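Local atomic coordinates of APL1 (Anopheles gambiae, PDB entry 3O6N), a protein that probably pairs with the leucine-rich repeat protein LRIM1 in a heterodimeric complex to regulate complement-like immunity in the mosquito. Residues T56-A62 and L79-D85; R69-N75 and T94-Y99; F89-H93 and V112-V116. Residue numbers count along the deposited sequence, not the author numbering.

Contact 1 (T56-A62 and L79-D85); sequences TMRKLPA and LQIEEID
The most striking feature of this parallel pairing is one carbonyl, Arg58 O, that accepts two successive amides, Glu82 N at 2.7 Å and Glu83 N at 3.2 Å. Arg58 is helical (phi/psi -64/-28) and Glu82 has a similar psi, so each chain kinks before the short strands 59-60 and 83-84 align, Lys59 beside Glu83 and Leu60 beside Ile84 (CA-CA 4.8 Å). There Leu60 N donates to Glu83 O (2.9 Å) and Asp85 N to Leu60 O (3.0 Å); ahead of the kink Met57 N donates to Leu79 O (2.9 Å). Gln80 has left-handed backbone angles (58/39), and its OE1 accepts from Arg58 NH1 (3.0 Å). A water joins Arg58 NH1, Gln80 O and Glu82 OE2. Inward, Met57 CE meets Leu79 CD2 (3.3 Å). Leu79 N and Ile81 N donate hydrogen bonds to Asn103 OD1, the consensus asparagine of the next LRR (LxxLxLxxN). An all-trans Lys59 spans outward, its NZ making long salt bridges to Glu83 OE2 (3.9 Å) and Asp85 OD1 (3.7 Å), while Asp85 OD2 accepts from Tyr87 N. Backbone bonds thus carry the pairing; long ion pairs and water add polar links at the surface.

Contact 2 (R69-N75 and T94-Y99); sequences RQVELLN and TIQKLY
Segments 69-75 and 94-99 carry equivalent parts of successive leucine-rich repeats, and their strands 73-75 and 97-99 run parallel, with the axes of these short strands 4.9 Å apart at closest approach and 3° from alignment. Leu73 pairs with Lys97, Leu74 with Leu98 and Asn75 with Tyr99. Backbone hydrogen bonds define the sheet: Leu74 N donates to Lys97 O (2.9 Å) and Tyr99 N to Leu74 O (2.9 Å). Just upstream, Glu72 O receives both Gln96 N (2.7 Å) and Lys97 N (3.0 Å), Glu72 and Gln96 each having helical-type psi near -35°. A side chain joins in: Thr94 (chi1 p) places OG1 2.7 Å from Val71 O and donates to it. Apolar contacts fill the interior, where Leu74 and Leu98 both adopt tp rotamers: Leu74 CD2 lies 3.7 Å from Leu98 CD1 and 4.1 Å from Ile95 CD1, and Val71 CB is 4.2 Å from Ile95 CG1. Val71 and Leu74, repeated as Ile95 and Leu98, fill the first two positions of the LRR motif LxxLxL. On the other face, Tyr99 (chi1 m) offers its ring edge to Leu73, Tyr99 CE2 lying 3.9 Å from Leu73 CD2, while the end of Lys97 leads away. Both strands belong to the long parallel sheet, beside strands 49-53 and 121-123 respectively; Leu65 of helix 63-67 covers Val71, Leu74 and Ile95.

Contact 3 (F89-H93 and V112-V116); sequences FAYAH and VFQNV
Two loops from consecutive repeats, each leading into a strand of the long parallel sheet, pack against one another through apolar contacts, one asparagine and a bridging water. Neither segment is regular helix or strand; residues Phe89 to Ala92 form a type I beta turn whose Ala92 N to Phe89 O hydrogen bond is weak (3.5 Å). The backbones lie closer at the far end, with CA-CA distances of 6.2 Å for Phe89-Val112 and 4.8 Å for His93-Val116. The Phe89 ring (chi1 m) reaches Val112, with Phe89 CD2 3.6 Å from Val112 CG2, and also packs on Leu65 of helix 63-67. Phe89 and Phe113, equivalent residues 24 positions apart, both pack on Leu98, as in the phenylalanine spine of LRR proteins. Ala92 CB fits against Val116 CG1 at 3.6 Å. Nearer the surface, Asn115 (chi1 m) points its side chain toward the turn and donates from ND2 to Ala90 O at 3.3 Å; Asn115 CB lies 3.3 Å from His93 CE1, and Asn115 O receives a CA-H...O contact from His93 CA, also 3.3 Å. A water donates to two acceptors, Phe89 O (2.9 Å) and Val112 O (2.7 Å), and accepts from Asn115 N (2.8 Å).

How the contacts relate
From the N terminus, contact 1 opens at 56-62; helix 63-67 follows, and contact 2 opens at 69-75 before contact 1 closes at 79-85, so these two cross. Contact 3 in turn opens at 89-93, just ahead of 94-99, which closes contact 2, and itself closes at 112-116. Contacts 2 and 3 therefore cross as well, whereas contacts 1 and 3 stand in series. The three join successive turns of the solenoid at different points of the coil: after the strand, on the strand and before the strand. Phe89 of contact 3 links them inside, packing on Leu60 and Ile84 of contact 1 and on Leu74 and Leu98 of contact 2, while Tyr91 makes a cation-pi interaction with Arg69.

Contact 1 (T56-A62 and L79-D85)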
loop_
_atom_site.group_PDB
_atom_site.type_symbol
_atom_site.label_atom_id
_atom_site.label_comp_id
_atom_site.label_asym_id
_atom_site.label_seq_id
_atom_site.Cartn_x
_atom_site.Cartn_y
_atom_site.Cartn_z
ATOM N N THR A 56 8.256 5.066 -30.096
ATOM C CA THR A 56 8.851 3.860 -29.535
ATOM C C THR A 56 10.376 3.950 -29.602
ATOM O O THR A 56 10.945 4.322 -30.631
ATOM C CB THR A 56 8.392 2.591 -30.279
ATOM O OG1 THR A 56 8.896 2.607 -31.620
ATOM C CG2 THR A 56 6.874 2.508 -30.316
ATOM N N MET A 57 11.031 3.623 -28.495
ATOM C CA MET A 57 12.484 3.556 -28.454
ATOM C C MET A 57 12.895 2.293 -27.718
ATOM O O MET A 57 13.074 2.306 -26.501
ATOM C CB MET A 57 13.070 4.784 -27.752
ATOM C CG MET A 57 12.872 6.095 -28.501
ATOM S SD MET A 57 13.906 7.416 -27.841
ATOM C CE MET A 57 13.153 7.696 -26.243
ATOM N N ARG A 58 13.038 1.199 -28.458
ATOM C CA ARG A 58 13.306 -0.095 -27.838
ATOM C C ARG A 58 14.658 -0.107 -27.123
ATOM O O ARG A 58 14.856 -0.839 -26.152
ATOM C CB ARG A 58 13.170 -1.221 -28.867
ATOM C CG ARG A 58 11.860 -1.120 -29.648
ATOM C CD ARG A 58 11.378 -2.448 -30.208
ATOM N NE ARG A 58 10.220 -2.268 -31.086
ATOM C CZ ARG A 58 8.951 -2.254 -30.678
ATOM N NH1 ARG A 58 8.655 -2.414 -29.395
ATOM N NH2 ARG A 58 7.973 -2.079 -31.557
ATOM N N LYS A 59 15.580 0.722 -27.601
ATOM C CA LYS A 59 16.796 1.020 -26.854
ATOM C C LYS A 59 16.915 2.531 -26.704
ATOM O O LYS A 59 16.836 3.263 -27.687
ATOM C CB LYS A 59 18.034 0.453 -27.556
ATOM C CG LYS A 59 19.344 0.853 -26.894
ATOM C CD LYS A 59 20.537 0.130 -27.507
ATOM C CE LYS A 59 21.829 0.507 -26.789
ATOM N NZ LYS A 59 22.994 -0.294 -27.257
ATOM N N LEU A 60 17.082 2.996 -25.471
ATOM C CA LEU A 60 17.257 4.421 -25.219
ATOM C C LEU A 60 18.672 4.847 -25.608
ATOM O O LEU A 60 19.644 4.386 -25.014
ATOM C CB LEU A 60 17.002 4.734 -23.744
ATOM C CG LEU A 60 17.043 6.213 -23.355
ATOM C CD1 LEU A 60 15.875 6.973 -23.984
ATOM C CD2 LEU A 60 17.040 6.365 -21.846
ATOM N N PRO A 61 18.790 5.733 -26.611
ATOM C CA PRO A 61 20.093 6.135 -27.156
ATOM C C PRO A 61 20.744 7.274 -26.379
ATOM O O PRO A 61 20.049 8.089 -25.779
ATOM C CB PRO A 61 19.737 6.619 -28.564
ATOM C CG PRO A 61 18.356 7.191 -28.407
ATOM C CD PRO A 61 17.668 6.356 -27.339
ATOM N N ALA A 62 22.072 7.329 -26.408
ATOM C CA ALA A 62 22.808 8.426 -25.791
ATOM C C ALA A 62 22.561 9.744 -26.525
ATOM O O ALA A 62 22.719 10.824 -25.957
ATOM C CB ALA A 62 24.298 8.111 -25.762
ATOM N N LEU A 79 7.436 3.973 -23.569
ATOM C CA LEU A 79 8.131 4.131 -24.845
ATOM C C LEU A 79 8.582 2.776 -25.380
ATOM O O LEU A 79 9.336 2.701 -26.350
ATOM C CB LEU A 79 9.344 5.054 -24.682
ATOM C CG LEU A 79 9.144 6.549 -24.949
ATOM C CD1 LEU A 79 7.876 7.071 -24.306
ATOM C CD2 LEU A 79 10.347 7.331 -24.465
ATOM N N GLN A 80 8.120 1.710 -24.734
ATOM C CA GLN A 80 8.504 0.349 -25.100
ATOM C C GLN A 80 10.020 0.135 -25.050
ATOM O O GLN A 80 10.590 -0.560 -25.887
ATOM C CB GLN A 80 7.925 -0.015 -26.470
ATOM C CG GLN A 80 6.401 0.112 -26.508
ATOM C CD GLN A 80 5.800 -0.249 -27.851
ATOM O OE1 GLN A 80 6.065 -1.318 -28.401
ATOM N NE2 GLN A 80 4.978 0.645 -28.387
ATOM N N ILE A 81 10.660 0.728 -24.046
ATOM C CA ILE A 81 12.105 0.614 -23.867
ATOM C C ILE A 81 12.471 -0.735 -23.263
ATOM O O ILE A 81 11.930 -1.123 -22.229
ATOM C CB ILE A 81 12.641 1.717 -22.928
ATOM C CG1 ILE A 81 12.225 3.099 -23.436
ATOM C CG2 ILE A 81 14.164 1.615 -22.774
ATOM C CD1 ILE A 81 12.704 4.232 -22.561
ATOM N N GLU A 82 13.398 -1.439 -23.902
ATOM C CA GLU A 82 13.869 -2.721 -23.393
ATOM C C GLU A 82 15.273 -2.623 -22.813
ATOM O O GLU A 82 15.641 -3.394 -21.930
ATOM C CB GLU A 82 13.845 -3.774 -24.497
ATOM C CG GLU A 82 12.464 -4.045 -25.041
ATOM C CD GLU A 82 12.479 -5.025 -26.192
ATOM O OE1 GLU A 82 13.130 -6.085 -26.065
ATOM O OE2 GLU A 82 11.847 -4.726 -27.228
ATOM N N GLU A 83 16.058 -1.679 -23.321
ATOM C CA GLU A 83 17.425 -1.495 -22.851
ATOM C C GLU A 83 17.816 -0.022 -22.834
ATOM O O GLU A 83 17.326 0.772 -23.640
ATOM C CB GLU A 83 18.408 -2.289 -23.718
ATOM C CG GLU A 83 19.868 -2.117 -23.315
ATOM C CD GLU A 83 20.809 -2.980 -24.131
ATOM O OE1 GLU A 83 20.356 -4.015 -24.666
ATOM O OE2 GLU A 83 22.002 -2.623 -24.240
ATOM N N ILE A 84 18.697 0.333 -21.906
ATOM C CA ILE A 84 19.207 1.692 -21.798
ATOM C C ILE A 84 20.674 1.690 -22.201
ATOM O O ILE A 84 21.462 0.938 -21.633
ATOM C CB ILE A 84 19.131 2.192 -20.343
ATOM C CG1 ILE A 84 17.684 2.245 -19.856
ATOM C CG2 ILE A 84 19.804 3.556 -20.209
ATOM C CD1 ILE A 84 17.563 2.563 -18.373
ATOM N N ASP A 85 21.048 2.517 -23.174
ATOM C CA ASP A 85 22.453 2.604 -23.565
ATOM C C ASP A 85 23.292 2.962 -22.349
ATOM O O ASP A 85 22.890 3.792 -21.537
ATOM C CB ASP A 85 22.662 3.645 -24.664
ATOM C CG ASP A 85 24.096 3.684 -25.159
ATOM O OD1 ASP A 85 24.438 2.874 -26.046
ATOM O OD2 ASP A 85 24.885 4.515 -24.657
HETATM O O HOH W 1 9.861 -2.933 -26.854
#

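Contact 2 (R69-N75 and T94-Y99)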
loop_
_atom_site.group_PDB
_atom_site.type_symbol
_atom_site.label_atom_id
_atom_site.label_comp_id
_atom_site.label_asym_id
_atom_site.label_seq_id
_atom_site.Cartn_x
_atom_site.Cartn_y
_atom_site.Cartn_z
ATOM N N ARG A 69 20.884 18.936 -23.176
ATOM C CA ARG A 69 21.675 18.896 -21.948
ATOM C C ARG A 69 21.151 19.799 -20.832
ATOM O O ARG A 69 21.842 20.027 -19.838
ATOM C CB ARG A 69 23.135 19.245 -22.249
ATOM C CG ARG A 69 23.778 18.344 -23.292
ATOM C CD ARG A 69 25.273 18.585 -23.375
ATOM N NE ARG A 69 25.910 17.744 -24.382
ATOM C CZ ARG A 69 27.187 17.844 -24.733
ATOM N NH1 ARG A 69 27.965 18.749 -24.155
ATOM N NH2 ARG A 69 27.688 17.040 -25.662
ATOM N N GLN A 70 19.935 20.307 -20.990
ATOM C CA GLN A 70 19.342 21.166 -19.972
ATOM C C GLN A 70 17.984 20.636 -19.514
ATOM O O GLN A 70 17.164 21.382 -18.976
ATOM C CB GLN A 70 19.215 22.599 -20.492
ATOM C CG GLN A 70 20.549 23.213 -20.896
ATOM C CD GLN A 70 20.391 24.496 -21.685
ATOM O OE1 GLN A 70 19.582 25.358 -21.339
ATOM N NE2 GLN A 70 21.161 24.628 -22.758
ATOM N N VAL A 71 17.754 19.345 -19.727
ATOM C CA VAL A 71 16.491 18.722 -19.354
ATOM C C VAL A 71 16.356 18.622 -17.836
ATOM O O VAL A 71 17.283 18.197 -17.147
ATOM C CB VAL A 71 16.352 17.314 -19.967
ATOM C CG1 VAL A 71 15.034 16.676 -19.547
ATOM C CG2 VAL A 71 16.455 17.381 -21.489
ATOM N N GLU A 72 15.200 19.025 -17.321
ATOM C CA GLU A 72 14.932 18.956 -15.889
ATOM C C GLU A 72 13.912 17.865 -15.592
ATOM O O GLU A 72 13.999 17.181 -14.573
ATOM C CB GLU A 72 14.435 20.306 -15.366
ATOM C CG GLU A 72 15.447 21.430 -15.525
ATOM C CD GLU A 72 14.961 22.742 -14.942
ATOM O OE1 GLU A 72 13.753 22.850 -14.639
ATOM O OE2 GLU A 72 15.789 23.666 -14.788
ATOM N N LEU A 73 12.951 17.710 -16.496
ATOM C CA LEU A 73 11.947 16.659 -16.389
ATOM C C LEU A 73 11.928 15.832 -17.669
ATOM O O LEU A 73 11.600 16.338 -18.742
ATOM C CB LEU A 73 10.564 17.261 -16.130
ATOM C CG LEU A 73 9.432 16.306 -15.736
ATOM C CD1 LEU A 73 8.281 17.075 -15.106
ATOM C CD2 LEU A 73 8.947 15.481 -16.923
ATOM N N LEU A 74 12.288 14.561 -17.552
ATOM C CA LEU A 74 12.321 13.672 -18.705
ATOM C C LEU A 74 11.268 12.574 -18.566
ATOM O O LEU A 74 11.332 11.742 -17.660
ATOM C CB LEU A 74 13.712 13.060 -18.872
ATOM C CG LEU A 74 13.914 12.083 -20.030
ATOM C CD1 LEU A 74 13.675 12.772 -21.365
ATOM C CD2 LEU A 74 15.307 11.486 -19.980
ATOM N N ASN A 75 10.296 12.585 -19.469
ATOM C CA ASN A 75 9.225 11.601 -19.447
ATOM C C ASN A 75 9.427 10.529 -20.515
ATOM O O ASN A 75 9.142 10.748 -21.693
ATOM C CB ASN A 75 7.873 12.292 -19.626
ATOM C CG ASN A 75 6.704 11.356 -19.395
ATOM O OD1 ASN A 75 6.857 10.136 -19.435
ATOM N ND2 ASN A 75 5.526 11.925 -19.154
ATOM N N THR A 94 21.423 17.921 -15.200
ATOM C CA THR A 94 20.373 18.865 -14.826
ATOM C C THR A 94 19.030 18.196 -14.512
ATOM O O THR A 94 18.102 18.856 -14.043
ATOM C CB THR A 94 20.153 19.928 -15.920
ATOM O OG1 THR A 94 19.781 19.284 -17.144
ATOM C CG2 THR A 94 21.423 20.749 -16.142
ATOM N N ILE A 95 18.918 16.896 -14.772
ATOM C CA ILE A 95 17.642 16.202 -14.578
ATOM C C ILE A 95 17.230 16.122 -13.106
ATOM O O ILE A 95 18.024 15.750 -12.242
ATOM C CB ILE A 95 17.638 14.796 -15.226
ATOM C CG1 ILE A 95 17.698 14.928 -16.750
ATOM C CG2 ILE A 95 16.383 14.013 -14.823
ATOM C CD1 ILE A 95 17.753 13.614 -17.487
ATOM N N GLN A 96 15.980 16.490 -12.838
ATOM C CA GLN A 96 15.435 16.476 -11.487
ATOM C C GLN A 96 14.368 15.400 -11.341
ATOM O O GLN A 96 14.228 14.784 -10.282
ATOM C CB GLN A 96 14.831 17.839 -11.142
ATOM C CG GLN A 96 15.833 18.975 -11.098
ATOM C CD GLN A 96 15.210 20.285 -10.653
ATOM O OE1 GLN A 96 14.312 20.305 -9.812
ATOM N NE2 GLN A 96 15.689 21.387 -11.215
ATOM N N LYS A 97 13.601 15.187 -12.405
ATOM C CA LYS A 97 12.538 14.190 -12.381
ATOM C C LYS A 97 12.635 13.286 -13.601
ATOM O O LYS A 97 12.618 13.760 -14.736
ATOM C CB LYS A 97 11.168 14.865 -12.310
ATOM C CG LYS A 97 10.969 15.716 -11.066
ATOM C CD LYS A 97 9.623 16.417 -11.079
ATOM C CE LYS A 97 9.436 17.257 -9.827
ATOM N NZ LYS A 97 10.537 18.248 -9.666
ATOM N N LEU A 98 12.751 11.983 -13.357
ATOM C CA LEU A 98 12.958 11.015 -14.429
ATOM C C LEU A 98 11.883 9.939 -14.392
ATOM O O LEU A 98 11.764 9.203 -13.414
ATOM C CB LEU A 98 14.343 10.373 -14.315
ATOM C CG LEU A 98 14.718 9.325 -15.367
ATOM C CD1 LEU A 98 14.571 9.886 -16.772
ATOM C CD2 LEU A 98 16.139 8.837 -15.143
ATOM N N TYR A 99 11.107 9.847 -15.465
ATOM C CA TYR A 99 10.035 8.865 -15.535
ATOM C C TYR A 99 10.340 7.826 -16.604
ATOM O O TYR A 99 10.445 8.151 -17.786
ATOM C CB TYR A 99 8.702 9.559 -15.811
ATOM C CG TYR A 99 8.362 10.613 -14.783
ATOM C CD1 TYR A 99 7.702 10.275 -13.608
ATOM C CD2 TYR A 99 8.712 11.940 -14.979
ATOM C CE1 TYR A 99 7.389 11.235 -12.662
ATOM C CE2 TYR A 99 8.404 12.907 -14.039
ATOM C CZ TYR A 99 7.744 12.548 -12.884
ATOM O OH TYR A 99 7.439 13.508 -11.948
#

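Contact 3 (F89-H93 and V112-V116)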
loop_
_atom_site.group_PDB
_atom_site.type_symbol
_atom_site.label_atom_id
_atom_site.label_comp_id
_atom_site.label_asym_id
_atom_site.label_seq_id
_atom_site.Cartn_x
_atom_site.Cartn_y
_atom_site.Cartn_z
ATOM N N PHE A 89 22.748 8.479 -19.874
ATOM C CA PHE A 89 22.611 9.567 -18.908
ATOM C C PHE A 89 23.937 10.225 -18.525
ATOM O O PHE A 89 24.083 10.751 -17.419
ATOM C CB PHE A 89 21.863 9.083 -17.661
ATOM C CG PHE A 89 20.422 8.735 -17.919
ATOM C CD1 PHE A 89 19.427 9.686 -17.758
ATOM C CD2 PHE A 89 20.064 7.462 -18.331
ATOM C CE1 PHE A 89 18.098 9.373 -17.999
ATOM C CE2 PHE A 89 18.736 7.139 -18.573
ATOM C CZ PHE A 89 17.754 8.097 -18.406
ATOM N N ALA A 90 24.890 10.211 -19.450
ATOM C CA ALA A 90 26.192 10.833 -19.220
ATOM C C ALA A 90 26.083 12.348 -19.034
ATOM O O ALA A 90 26.733 12.921 -18.159
ATOM C CB ALA A 90 27.148 10.503 -20.364
ATOM N N TYR A 91 25.254 12.990 -19.855
ATOM C CA TYR A 91 25.056 14.436 -19.777
ATOM C C TYR A 91 23.704 14.794 -19.164
ATOM O O TYR A 91 23.025 15.703 -19.638
ATOM C CB TYR A 91 25.155 15.064 -21.171
ATOM C CG TYR A 91 26.527 14.981 -21.803
ATOM C CD1 TYR A 91 27.397 16.063 -21.762
ATOM C CD2 TYR A 91 26.950 13.824 -22.444
ATOM C CE1 TYR A 91 28.652 15.993 -22.340
ATOM C CE2 TYR A 91 28.203 13.745 -23.024
ATOM C CZ TYR A 91 29.049 14.833 -22.970
ATOM O OH TYR A 91 30.297 14.760 -23.546
ATOM N N ALA A 92 23.315 14.086 -18.110
ATOM C CA ALA A 92 21.998 14.283 -17.517
ATOM C C ALA A 92 22.057 15.090 -16.223
ATOM O O ALA A 92 21.139 15.033 -15.410
ATOM C CB ALA A 92 21.328 12.938 -17.273
ATOM N N HIS A 93 23.134 15.852 -16.054
ATOM C CA HIS A 93 23.414 16.563 -14.804
ATOM C C HIS A 93 22.294 17.480 -14.302
ATOM O O HIS A 93 22.227 17.786 -13.113
ATOM C CB HIS A 93 24.714 17.366 -14.928
ATOM C CG HIS A 93 25.918 16.524 -15.217
ATOM N ND1 HIS A 93 26.518 15.731 -14.263
ATOM C CD2 HIS A 93 26.636 16.355 -16.353
ATOM C CE1 HIS A 93 27.553 15.108 -14.798
ATOM N NE2 HIS A 93 27.646 15.469 -16.065
ATOM N N VAL A 112 24.350 4.158 -14.195
ATOM C CA VAL A 112 23.355 4.931 -14.927
ATOM C C VAL A 112 22.966 6.227 -14.212
ATOM O O VAL A 112 22.657 7.224 -14.859
ATOM C CB VAL A 112 22.091 4.094 -15.233
ATOM C CG1 VAL A 112 21.273 3.870 -13.969
ATOM C CG2 VAL A 112 21.256 4.778 -16.307
ATOM N N PHE A 113 22.982 6.216 -12.882
ATOM C CA PHE A 113 22.589 7.398 -12.122
ATOM C C PHE A 113 23.788 8.033 -11.429
ATOM O O PHE A 113 23.664 8.607 -10.346
ATOM C CB PHE A 113 21.499 7.050 -11.104
ATOM C CG PHE A 113 20.255 6.483 -11.725
ATOM C CD1 PHE A 113 19.740 7.029 -12.894
ATOM C CD2 PHE A 113 19.615 5.395 -11.160
ATOM C CE1 PHE A 113 18.597 6.502 -13.475
ATOM C CE2 PHE A 113 18.473 4.867 -11.738
ATOM C CZ PHE A 113 17.964 5.424 -12.897
ATOM N N GLN A 114 24.949 7.922 -12.063
ATOM C CA GLN A 114 26.181 8.477 -11.513
ATOM C C GLN A 114 26.262 9.983 -11.737
ATOM O O GLN A 114 26.908 10.698 -10.972
ATOM C CB GLN A 114 27.397 7.794 -12.139
ATOM C CG GLN A 114 28.723 8.180 -11.503
ATOM C CD GLN A 114 29.911 7.581 -12.228
ATOM O OE1 GLN A 114 29.840 7.285 -13.422
ATOM N NE2 GLN A 114 31.014 7.397 -11.509
ATOM N N ASN A 115 25.599 10.460 -12.786
ATOM C CA ASN A 115 25.651 11.874 -13.145
ATOM C C ASN A 115 24.301 12.592 -13.104
ATOM O O ASN A 115 24.048 13.482 -13.919
ATOM C CB ASN A 115 26.286 12.049 -14.527
ATOM C CG ASN A 115 27.750 11.668 -14.544
ATOM O OD1 ASN A 115 28.411 11.644 -13.504
ATOM N ND2 ASN A 115 28.272 11.381 -15.731
ATOM N N VAL A 116 23.440 12.200 -12.166
ATOM C CA VAL A 116 22.182 12.908 -11.936
ATOM C C VAL A 116 22.054 13.339 -10.474
ATOM O O VAL A 116 21.157 12.886 -9.758
ATOM C CB VAL A 116 20.950 12.054 -12.326
ATOM C CG1 VAL A 116 20.850 11.923 -13.837
ATOM C CG2 VAL A 116 21.015 10.686 -11.662
HETATM O O HOH W 2 23.960 9.548 -14.820
#